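Local coordinates for protein exosome complex component Rrp41 (Archaeoglobus fulgidus, PDB 3M7N) that probably serves as a catalytic component of the archaeal exosome, degrading RNA in the 3'->5' direction and also able to synthesize heteromeric RNA tails, at residues 54-59 against 145-150; 75-80 against 123-128; 161-166 against 186-191. The protein carries 1 engineered substitution. One frame throughout, in Å; residues are numbered along the deposited sequence.

Overall arrangement
Interactions 1 and 2 are parts of one sheet-and-helix unit in the first exoribonuclease domain. Their centres lie about 9 Å apart, and strand 50-60 borders strand 122-129, with Ala55 N 2.9 Å from Phe126 O and Phe57 O 2.8 Å from Asp124 N, both probably hydrogen bonds. Helix 136-150 adds Leu148 over Ile125, joining the two contacts through their side chains. Interaction 3 belongs to the second domain, with its centre about 22 Å from that of interaction 1 and 20 Å from that of interaction 2. At their nearest atoms interactions 3, 2 and 1 lie about 4, 5 and 15 Å from the bound RNA.

Interaction 1: 54-59 against 145-150; sequences AAVFGP and SVALVD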
loop_
_atom_site.group_PDB
_atom_site.type_symbol
_atom_site.label_atom_id
_atom_site.label_comp_id
_atom_site.label_asym_id
_atom_site.label_seq_id
_atom_site.Cartn_x
_atom_site.Cartn_y
_atom_site.Cartn_z
ATOM N N ALA E 54 19.696 12.103 -15.283
ATOM C CA ALA E 54 18.461 11.507 -15.761
ATOM C C ALA E 54 18.744 10.114 -16.247
ATOM O O ALA E 54 19.827 9.837 -16.762
ATOM C CB ALA E 54 17.852 12.333 -16.908
ATOM N N ALA E 55 17.741 9.252 -16.122
ATOM C CA ALA E 55 17.886 7.855 -16.478
ATOM C C ALA E 55 16.572 7.332 -17.028
ATOM O O ALA E 55 15.489 7.647 -16.517
ATOM C CB ALA E 55 18.324 7.038 -15.250
ATOM N N VAL E 56 16.682 6.522 -18.066
ATOM C CA VAL E 56 15.531 5.949 -18.725
ATOM C C VAL E 56 15.609 4.423 -18.788
ATOM O O VAL E 56 16.642 3.842 -19.139
ATOM C CB VAL E 56 15.401 6.507 -20.151
ATOM C CG1 VAL E 56 14.354 5.721 -20.957
ATOM C CG2 VAL E 56 15.065 7.993 -20.097
ATOM N N PHE E 57 14.496 3.781 -18.463
ATOM C CA PHE E 57 14.376 2.330 -18.560
ATOM C C PHE E 57 13.092 2.041 -19.297
ATOM O O PHE E 57 12.023 2.474 -18.863
ATOM C CB PHE E 57 14.298 1.698 -17.168
ATOM C CG PHE E 57 15.452 2.046 -16.275
ATOM C CD1 PHE E 57 15.457 3.233 -15.553
ATOM C CD2 PHE E 57 16.532 1.191 -16.147
ATOM C CE1 PHE E 57 16.529 3.566 -14.710
ATOM C CE2 PHE E 57 17.615 1.519 -15.308
ATOM C CZ PHE E 57 17.612 2.707 -14.593
ATOM N N GLY E 58 13.189 1.319 -20.407
ATOM C CA GLY E 58 12.021 0.971 -21.188
ATOM C C GLY E 58 12.322 0.996 -22.668
ATOM O O GLY E 58 13.419 1.363 -23.072
ATOM N N PRO E 59 11.362 0.569 -23.492
ATOM C CA PRO E 59 10.100 -0.043 -23.052
ATOM C C PRO E 59 10.366 -1.348 -22.314
ATOM O O PRO E 59 11.133 -2.169 -22.809
ATOM C CB PRO E 59 9.381 -0.369 -24.365
ATOM C CG PRO E 59 10.095 0.404 -25.428
ATOM C CD PRO E 59 11.504 0.589 -24.954
ATOM N N SER E 145 15.082 14.567 -21.862
ATOM C CA SER E 145 14.914 14.434 -23.317
ATOM C C SER E 145 16.182 13.887 -23.951
ATOM O O SER E 145 16.129 13.097 -24.896
ATOM C CB SER E 145 14.520 15.776 -23.969
ATOM O OG SER E 145 14.090 15.614 -25.329
ATOM N N VAL E 146 17.331 14.313 -23.426
ATOM C CA VAL E 146 18.608 13.759 -23.878
ATOM C C VAL E 146 18.645 12.261 -23.569
ATOM O O VAL E 146 18.921 11.448 -24.462
ATOM C CB VAL E 146 19.837 14.491 -23.265
ATOM C CG1 VAL E 146 21.127 13.714 -23.537
ATOM C CG2 VAL E 146 19.946 15.887 -23.820
ATOM N N ALA E 147 18.318 11.903 -22.322
ATOM C CA ALA E 147 18.293 10.491 -21.909
ATOM C C ALA E 147 17.347 9.644 -22.761
ATOM O O ALA E 147 17.669 8.513 -23.144
ATOM C CB ALA E 147 17.961 10.347 -20.420
ATOM N N LEU E 148 16.174 10.195 -23.054
ATOM C CA LEU E 148 15.219 9.498 -23.906
ATOM C C LEU E 148 15.827 9.234 -25.276
ATOM O O LEU E 148 15.713 8.125 -25.811
ATOM C CB LEU E 148 13.903 10.276 -24.014
ATOM C CG LEU E 148 12.998 10.210 -22.764
ATOM C CD1 LEU E 148 11.862 11.214 -22.823
ATOM C CD2 LEU E 148 12.453 8.797 -22.540
ATOM N N VAL E 149 16.503 10.233 -25.837
ATOM C CA VAL E 149 17.079 10.049 -27.162
ATOM C C VAL E 149 18.213 9.043 -27.111
ATOM O O VAL E 149 18.348 8.206 -27.994
ATOM C CB VAL E 149 17.561 11.381 -27.793
ATOM C CG1 VAL E 149 18.291 11.113 -29.098
ATOM C CG2 VAL E 149 16.376 12.305 -28.037
ATOM N N ASP E 150 19.006 9.128 -26.047
ATOM C CA ASP E 150 20.115 8.213 -25.817
ATOM C C ASP E 150 19.613 6.761 -25.743
ATOM O O ASP E 150 20.276 5.836 -26.218
ATOM C CB ASP E 150 20.863 8.619 -24.543
ATOM C CG ASP E 150 22.107 7.761 -24.275
ATOM O OD1 ASP E 150 22.370 7.435 -23.095
ATOM O OD2 ASP E 150 22.833 7.424 -25.230
#
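Val56 and Ala147 carry most of this contact, in which the axes of 54-58 and 145-150, pieces of strand 50-60 and helix 136-150, approach to 7.4 Å and cross at -38°. The valine's chi1 of 169° sets CG1 anti to the backbone N and swings CG2 to the side of that nitrogen, where CG2 fits between two successive helix residues. On one side CG2 meets Ala147 CB at 3.7 Å; on the other it meets Leu148 CD2, also at 3.7 Å. The leucine and valine side chains cross at about a right angle, so CD2 lies against both valine methyls, with Val56 CG1 at 3.9 Å. Two residues earlier on the same face of the strand, Ala54 CB touches Ala147 CB at 4.0 Å. The methyl of Ala147 thus touches both Ala54 and Val56.

Packing loosens quickly beyond this patch. Ala55 and Phe57 belong to the other face of the strand, where they pack on Leu88 and Pro87 of the exosome complex exonuclease 2 subunit. Past Gly58, whose backbone angles themselves call for glycine, a cis peptide leads into Pro59 and the chain turns a corner; neither residue touches 145-150. This looser part is not a solvent side: Val146 and Val149 face helix 212-248, and Asp150 OD1 accepts a hydrogen bond from Ser42 N.

No hydrogen bond or charge links strand to helix here. Cohesion therefore rests on van der Waals fit and the exclusion of water, and with the small Ala54 and Ala147 meeting between them the backbones come close, Ala55 CA to Ala147 CA 6.1 Å.

Interaction 2: 75-80 against 123-128; sequences IRYRYN and IDIFVE
Strands 75-80 and 123-128 run parallel in exact step, so paired side chains leave the sheet together and their mutual orientation decides what each pair does. Arg76 and Asp124 lie side by side. The arginine bends at chi3 (-96°), bringing NE to 2.9 Å from Asp124 OD2 in a salt bridge whose hydrogen bond is weak, bent to 125° at the hydrogen; the guanidinium and carboxylate planes are turned 70° apart. Both groups have further partners: Arg76 NH1 pairs with Glu61 and Asp124 OD1 with Arg60, so the charges form a small network. Next on this face, Arg78 crosses Phe126 obliquely and places NE at the ring edge, in its plane, 3.8 Å from CD2. A long ion pair, with no N-H directed at the oxygen, links Arg78 NH1 to Glu128 OE1. Asn80 turns its amide to Glu84 of the exosome complex exonuclease 2 subunit.

The opposite face is mostly apolar. Tyr77, with CG anti to the backbone N, crosses its neighbours obliquely: CD1 meets Ile125 CG2 at 3.6 Å, and farther along the ring CZ reaches Val127 CG2 at 3.7 Å. Ile75 lies alongside Ile125, CG2 to CD1 at 3.9 Å. Beneath the side chains, Arg76 and Arg78 each use both N-H and C=O toward the partner strand; the bond from Val127 N to Arg78 O, 2.9 Å, runs nearly along the C=O axis.

Adjacent parallel strands joined through helix 96-110, which packs on Tyr77 and Tyr79, make a beta-alpha-beta crossover within the two-layer alpha/beta first domain of the RNase PH family.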
loop_
_atom_site.group_PDB
_atom_site.type_symbol
_atom_site.label_atom_id
_atom_site.label_comp_id
_atom_site.label_asym_id
_atom_site.label_seq_id
_atom_site.Cartn_x
_atom_site.Cartn_y
_atom_site.Cartn_z
ATOM N N ILE E 75 3.826 6.183 -19.386
ATOM C CA ILE E 75 5.031 6.934 -19.087
ATOM C C ILE E 75 5.056 7.307 -17.620
ATOM O O ILE E 75 4.060 7.745 -17.068
ATOM C CB ILE E 75 5.100 8.255 -19.889
ATOM C CG1 ILE E 75 4.873 7.998 -21.377
ATOM C CG2 ILE E 75 6.420 8.956 -19.622
ATOM C CD1 ILE E 75 5.901 7.113 -21.984
ATOM N N ARG E 76 6.209 7.148 -16.990
ATOM C CA ARG E 76 6.341 7.577 -15.618
ATOM C C ARG E 76 7.550 8.480 -15.539
ATOM O O ARG E 76 8.527 8.298 -16.260
ATOM C CB ARG E 76 6.427 6.366 -14.679
ATOM C CG ARG E 76 5.226 5.428 -14.886
ATOM C CD ARG E 76 5.129 4.342 -13.865
ATOM N NE ARG E 76 5.732 3.114 -14.361
ATOM C CZ ARG E 76 5.826 1.997 -13.656
ATOM N NH1 ARG E 76 6.392 0.929 -14.196
ATOM N NH2 ARG E 76 5.352 1.953 -12.414
ATOM N N TYR E 77 7.460 9.492 -14.702
ATOM C CA TYR E 77 8.532 10.435 -14.615
ATOM C C TYR E 77 8.565 10.780 -13.167
ATOM O O TYR E 77 7.549 11.117 -12.580
ATOM C CB TYR E 77 8.226 11.668 -15.483
ATOM C CG TYR E 77 9.283 12.742 -15.508
ATOM C CD1 TYR E 77 10.019 12.996 -16.669
ATOM C CD2 TYR E 77 9.531 13.526 -14.394
ATOM C CE1 TYR E 77 10.989 13.991 -16.710
ATOM C CE2 TYR E 77 10.487 14.516 -14.425
ATOM C CZ TYR E 77 11.210 14.752 -15.596
ATOM O OH TYR E 77 12.160 15.756 -15.631
ATOM N N ARG E 78 9.739 10.670 -12.584
ATOM C CA ARG E 78 9.895 10.979 -11.188
ATOM C C ARG E 78 10.977 12.021 -11.026
ATOM O O ARG E 78 12.105 11.843 -11.480
ATOM C CB ARG E 78 10.254 9.712 -10.399
ATOM C CG ARG E 78 10.270 9.939 -8.902
ATOM C CD ARG E 78 10.473 8.646 -8.156
ATOM N NE ARG E 78 11.879 8.381 -7.883
ATOM C CZ ARG E 78 12.552 8.945 -6.887
ATOM N NH1 ARG E 78 13.836 8.647 -6.684
ATOM N NH2 ARG E 78 11.932 9.818 -6.099
ATOM N N TYR E 79 10.614 13.108 -10.369
ATOM C CA TYR E 79 11.519 14.187 -10.074
ATOM C C TYR E 79 11.832 14.109 -8.595
ATOM O O TYR E 79 10.932 14.108 -7.754
ATOM C CB TYR E 79 10.847 15.521 -10.408
ATOM C CG TYR E 79 11.534 16.748 -9.850
ATOM C CD1 TYR E 79 12.403 17.516 -10.634
ATOM C CD2 TYR E 79 11.290 17.165 -8.548
ATOM C CE1 TYR E 79 13.024 18.671 -10.113
ATOM C CE2 TYR E 79 11.898 18.305 -8.028
ATOM C CZ TYR E 79 12.762 19.054 -8.814
ATOM O OH TYR E 79 13.353 20.174 -8.271
ATOM N N ASN E 80 13.111 14.058 -8.273
ATOM C CA ASN E 80 13.505 13.854 -6.897
ATOM C C ASN E 80 14.755 14.638 -6.557
ATOM O O ASN E 80 15.747 14.606 -7.288
ATOM C CB ASN E 80 13.709 12.357 -6.618
ATOM C CG ASN E 80 14.029 12.077 -5.161
ATOM O OD1 ASN E 80 13.356 12.575 -4.258
ATOM N ND2 ASN E 80 15.069 11.294 -4.922
ATOM N N ILE E 123 7.615 2.954 -20.011
ATOM C CA ILE E 123 8.853 3.671 -20.189
ATOM C C ILE E 123 9.007 4.571 -18.991
ATOM O O ILE E 123 8.206 5.491 -18.797
ATOM C CB ILE E 123 8.833 4.508 -21.482
ATOM C CG1 ILE E 123 8.846 3.577 -22.697
ATOM C CG2 ILE E 123 10.008 5.485 -21.508
ATOM C CD1 ILE E 123 8.341 4.228 -23.962
ATOM N N ASP E 124 10.030 4.309 -18.189
ATOM C CA ASP E 124 10.220 4.989 -16.915
ATOM C C ASP E 124 11.344 6.028 -16.971
ATOM O O ASP E 124 12.425 5.766 -17.504
ATOM C CB ASP E 124 10.525 3.964 -15.810
ATOM C CG ASP E 124 9.372 2.998 -15.563
ATOM O OD1 ASP E 124 9.638 1.870 -15.097
ATOM O OD2 ASP E 124 8.201 3.362 -15.838
ATOM N N ILE E 125 11.089 7.197 -16.395
ATOM C CA ILE E 125 12.034 8.297 -16.434
ATOM C C ILE E 125 12.294 8.824 -15.036
ATOM O O ILE E 125 11.375 9.261 -14.323
ATOM C CB ILE E 125 11.520 9.433 -17.337
ATOM C CG1 ILE E 125 11.188 8.873 -18.718
ATOM C CG2 ILE E 125 12.559 10.537 -17.447
ATOM C CD1 ILE E 125 10.284 9.764 -19.538
ATOM N N PHE E 126 13.554 8.780 -14.639
ATOM C CA PHE E 126 13.919 9.253 -13.324
ATOM C C PHE E 126 14.875 10.391 -13.505
ATOM O O PHE E 126 15.770 10.338 -14.352
ATOM C CB PHE E 126 14.581 8.143 -12.495
ATOM C CG PHE E 126 13.708 6.931 -12.296
ATOM C CD1 PHE E 126 13.789 5.855 -13.164
ATOM C CD2 PHE E 126 12.799 6.877 -11.246
ATOM C CE1 PHE E 126 12.970 4.739 -12.994
ATOM C CE2 PHE E 126 11.981 5.771 -11.066
ATOM C CZ PHE E 126 12.065 4.696 -11.943
ATOM N N VAL E 127 14.693 11.435 -12.721
ATOM C CA VAL E 127 15.644 12.510 -12.749
ATOM C C VAL E 127 15.962 12.903 -11.327
ATOM O O VAL E 127 15.061 13.050 -10.492
ATOM C CB VAL E 127 15.153 13.751 -13.555
ATOM C CG1 VAL E 127 16.338 14.652 -13.806
ATOM C CG2 VAL E 127 14.559 13.356 -14.887
ATOM N N GLU E 128 17.249 13.085 -11.060
ATOM C CA GLU E 128 17.712 13.367 -9.717
ATOM C C GLU E 128 18.434 14.694 -9.656
ATOM O O GLU E 128 19.409 14.917 -10.374
ATOM C CB GLU E 128 18.658 12.260 -9.266
ATOM C CG GLU E 128 18.532 11.914 -7.803
ATOM C CD GLU E 128 17.242 11.172 -7.492
ATOM O OE1 GLU E 128 16.914 10.156 -8.150
ATOM O OE2 GLU E 128 16.542 11.632 -6.581
#

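Interaction 3: 161-166 against 186-191; sequences SVAVGK and DMPFAF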
loop_
_atom_site.group_PDB
_atom_site.type_symbol
_atom_site.label_atom_id
_atom_site.label_comp_id
_atom_site.label_asym_id
_atom_site.label_seq_id
_atom_site.Cartn_x
_atom_site.Cartn_y
_atom_site.Cartn_z
ATOM N N SER E 161 13.686 23.153 -22.643
ATOM C CA SER E 161 13.017 23.838 -21.567
ATOM C C SER E 161 13.867 24.951 -20.964
ATOM O O SER E 161 15.065 24.769 -20.745
ATOM C CB SER E 161 12.619 22.792 -20.503
ATOM O OG SER E 161 12.105 23.399 -19.335
ATOM N N VAL E 162 13.238 26.097 -20.711
ATOM C CA VAL E 162 13.827 27.171 -19.921
ATOM C C VAL E 162 12.724 27.966 -19.241
ATOM O O VAL E 162 11.593 27.995 -19.714
ATOM C CB VAL E 162 14.532 28.252 -20.797
ATOM C CG1 VAL E 162 15.884 28.635 -20.207
ATOM C CG2 VAL E 162 14.625 27.831 -22.228
ATOM N N ALA E 163 13.081 28.677 -18.182
ATOM C CA ALA E 163 12.168 29.610 -17.547
ATOM C C ALA E 163 12.556 31.050 -17.897
ATOM O O ALA E 163 13.713 31.349 -18.163
ATOM C CB ALA E 163 12.179 29.430 -16.024
ATOM N N VAL E 164 11.571 31.937 -17.906
ATOM C CA VAL E 164 11.849 33.352 -17.979
ATOM C C VAL E 164 11.426 33.905 -16.642
ATOM O O VAL E 164 10.358 33.547 -16.135
ATOM C CB VAL E 164 11.049 34.042 -19.101
ATOM C CG1 VAL E 164 11.006 35.552 -18.873
ATOM C CG2 VAL E 164 11.643 33.706 -20.466
ATOM N N GLY E 165 12.269 34.749 -16.060
ATOM C CA GLY E 165 11.942 35.418 -14.817
ATOM C C GLY E 165 11.593 36.869 -15.069
ATOM O O GLY E 165 11.568 37.339 -16.202
ATOM N N LYS E 166 11.304 37.583 -13.998
ATOM C CA LYS E 166 11.070 39.000 -14.094
ATOM C C LYS E 166 11.728 39.645 -12.889
ATOM O O LYS E 166 11.420 39.304 -11.747
ATOM C CB LYS E 166 9.576 39.317 -14.150
ATOM C CG LYS E 166 9.284 40.818 -14.237
ATOM C CD LYS E 166 7.804 41.093 -14.412
ATOM C CE LYS E 166 7.397 42.443 -13.875
ATOM N NZ LYS E 166 5.923 42.589 -14.036
ATOM N N ASP E 186 8.087 34.052 -12.238
ATOM C CA ASP E 186 8.890 32.923 -12.670
ATOM C C ASP E 186 8.026 32.035 -13.558
ATOM O O ASP E 186 6.917 31.634 -13.179
ATOM C CB ASP E 186 9.420 32.156 -11.452
ATOM C CG ASP E 186 10.330 30.993 -11.834
ATOM O OD1 ASP E 186 10.343 29.987 -11.099
ATOM O OD2 ASP E 186 11.018 31.069 -12.874
ATOM N N MET E 187 8.528 31.725 -14.746
ATOM C CA MET E 187 7.694 31.084 -15.746
ATOM C C MET E 187 8.438 30.053 -16.600
ATOM O O MET E 187 8.940 30.360 -17.686
ATOM C CB MET E 187 7.044 32.152 -16.613
ATOM C CG MET E 187 6.039 31.622 -17.616
ATOM S SD MET E 187 5.255 32.980 -18.506
ATOM C CE MET E 187 4.245 32.056 -19.662
ATOM N N PRO E 188 8.503 28.809 -16.100
ATOM C CA PRO E 188 9.125 27.707 -16.839
ATOM C C PRO E 188 8.336 27.341 -18.090
ATOM O O PRO E 188 7.114 27.330 -18.042
ATOM C CB PRO E 188 9.099 26.542 -15.830
ATOM C CG PRO E 188 8.109 26.942 -14.777
ATOM C CD PRO E 188 8.186 28.436 -14.713
ATOM N N PHE E 189 9.037 27.064 -19.190
ATOM C CA PHE E 189 8.429 26.543 -20.421
ATOM C C PHE E 189 9.158 25.277 -20.822
ATOM O O PHE E 189 10.291 25.044 -20.405
ATOM C CB PHE E 189 8.620 27.501 -21.618
ATOM C CG PHE E 189 8.046 28.864 -21.426
ATOM C CD1 PHE E 189 8.720 29.818 -20.675
ATOM C CD2 PHE E 189 6.851 29.215 -22.039
ATOM C CE1 PHE E 189 8.197 31.083 -20.526
ATOM C CE2 PHE E 189 6.324 30.487 -21.887
ATOM C CZ PHE E 189 7.002 31.419 -21.133
ATOM N N ALA E 190 8.525 24.487 -21.679
ATOM C CA ALA E 190 9.254 23.500 -22.461
ATOM C C ALA E 190 8.538 23.416 -23.788
ATOM O O ALA E 190 7.314 23.544 -23.844
ATOM C CB ALA E 190 9.279 22.158 -21.781
ATOM N N PHE E 191 9.303 23.207 -24.854
ATOM C CA PHE E 191 8.744 23.196 -26.192
ATOM C C PHE E 191 9.095 21.897 -26.887
ATOM O O PHE E 191 10.103 21.263 -26.574
ATOM C CB PHE E 191 9.312 24.356 -27.040
ATOM C CG PHE E 191 9.199 25.712 -26.396
ATOM C CD1 PHE E 191 10.256 26.235 -25.670
ATOM C CD2 PHE E 191 8.046 26.475 -26.536
ATOM C CE1 PHE E 191 10.162 27.487 -25.075
ATOM C CE2 PHE E 191 7.949 27.727 -25.953
ATOM C CZ PHE E 191 9.006 28.241 -25.229
#
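The ring of Phe189 is met at its edge: the carbonyl oxygen of Val162 lies in the ring plane, 3.5 Å from CD1. Val164 CG2 approaches obliquely, 4.3 Å from Phe189 CE1. The same Val162 O accepts the backbone N-H of Phe189 at 2.8 Å, the donor standing above the carbonyl plane.

On the other face, Ser161 holds OG anti to its own backbone N (chi1 173°), which brings the hydroxyl back to the partner strand. OG donates to Phe189 O at 2.7 Å, in the carbonyl plane and at a C=O...O angle of 151°. That oxygen is gripped a second time by Val162 N, but weakly, with an N-H...O angle of only 127°. An alanine at Ser161 would lose the hydroxyl bond and would probably leave Phe189 O held across these strands by the weak amide contact alone.

Farther along, Ala163 CB packs over Pro188 CA at 3.6 Å. This is a non-hydrogen-bonded pair, so the proline's missing N-H costs the pairing nothing; the amides of Val164 and Met187 bond across at the next position.

Helix 136-150 covers the face bearing Ser161, Pro188 and Ala190, while helix 212-248 covers that of Val162 and Phe189. Asp186 OD1 sits close to Asp180 OD1, a proximity that may favour protonation of one carboxylate. These are the central strands of the antiparallel sheet of the second exoribonuclease domain, whose Asp186 end packs on a phosphate of the bound RNA.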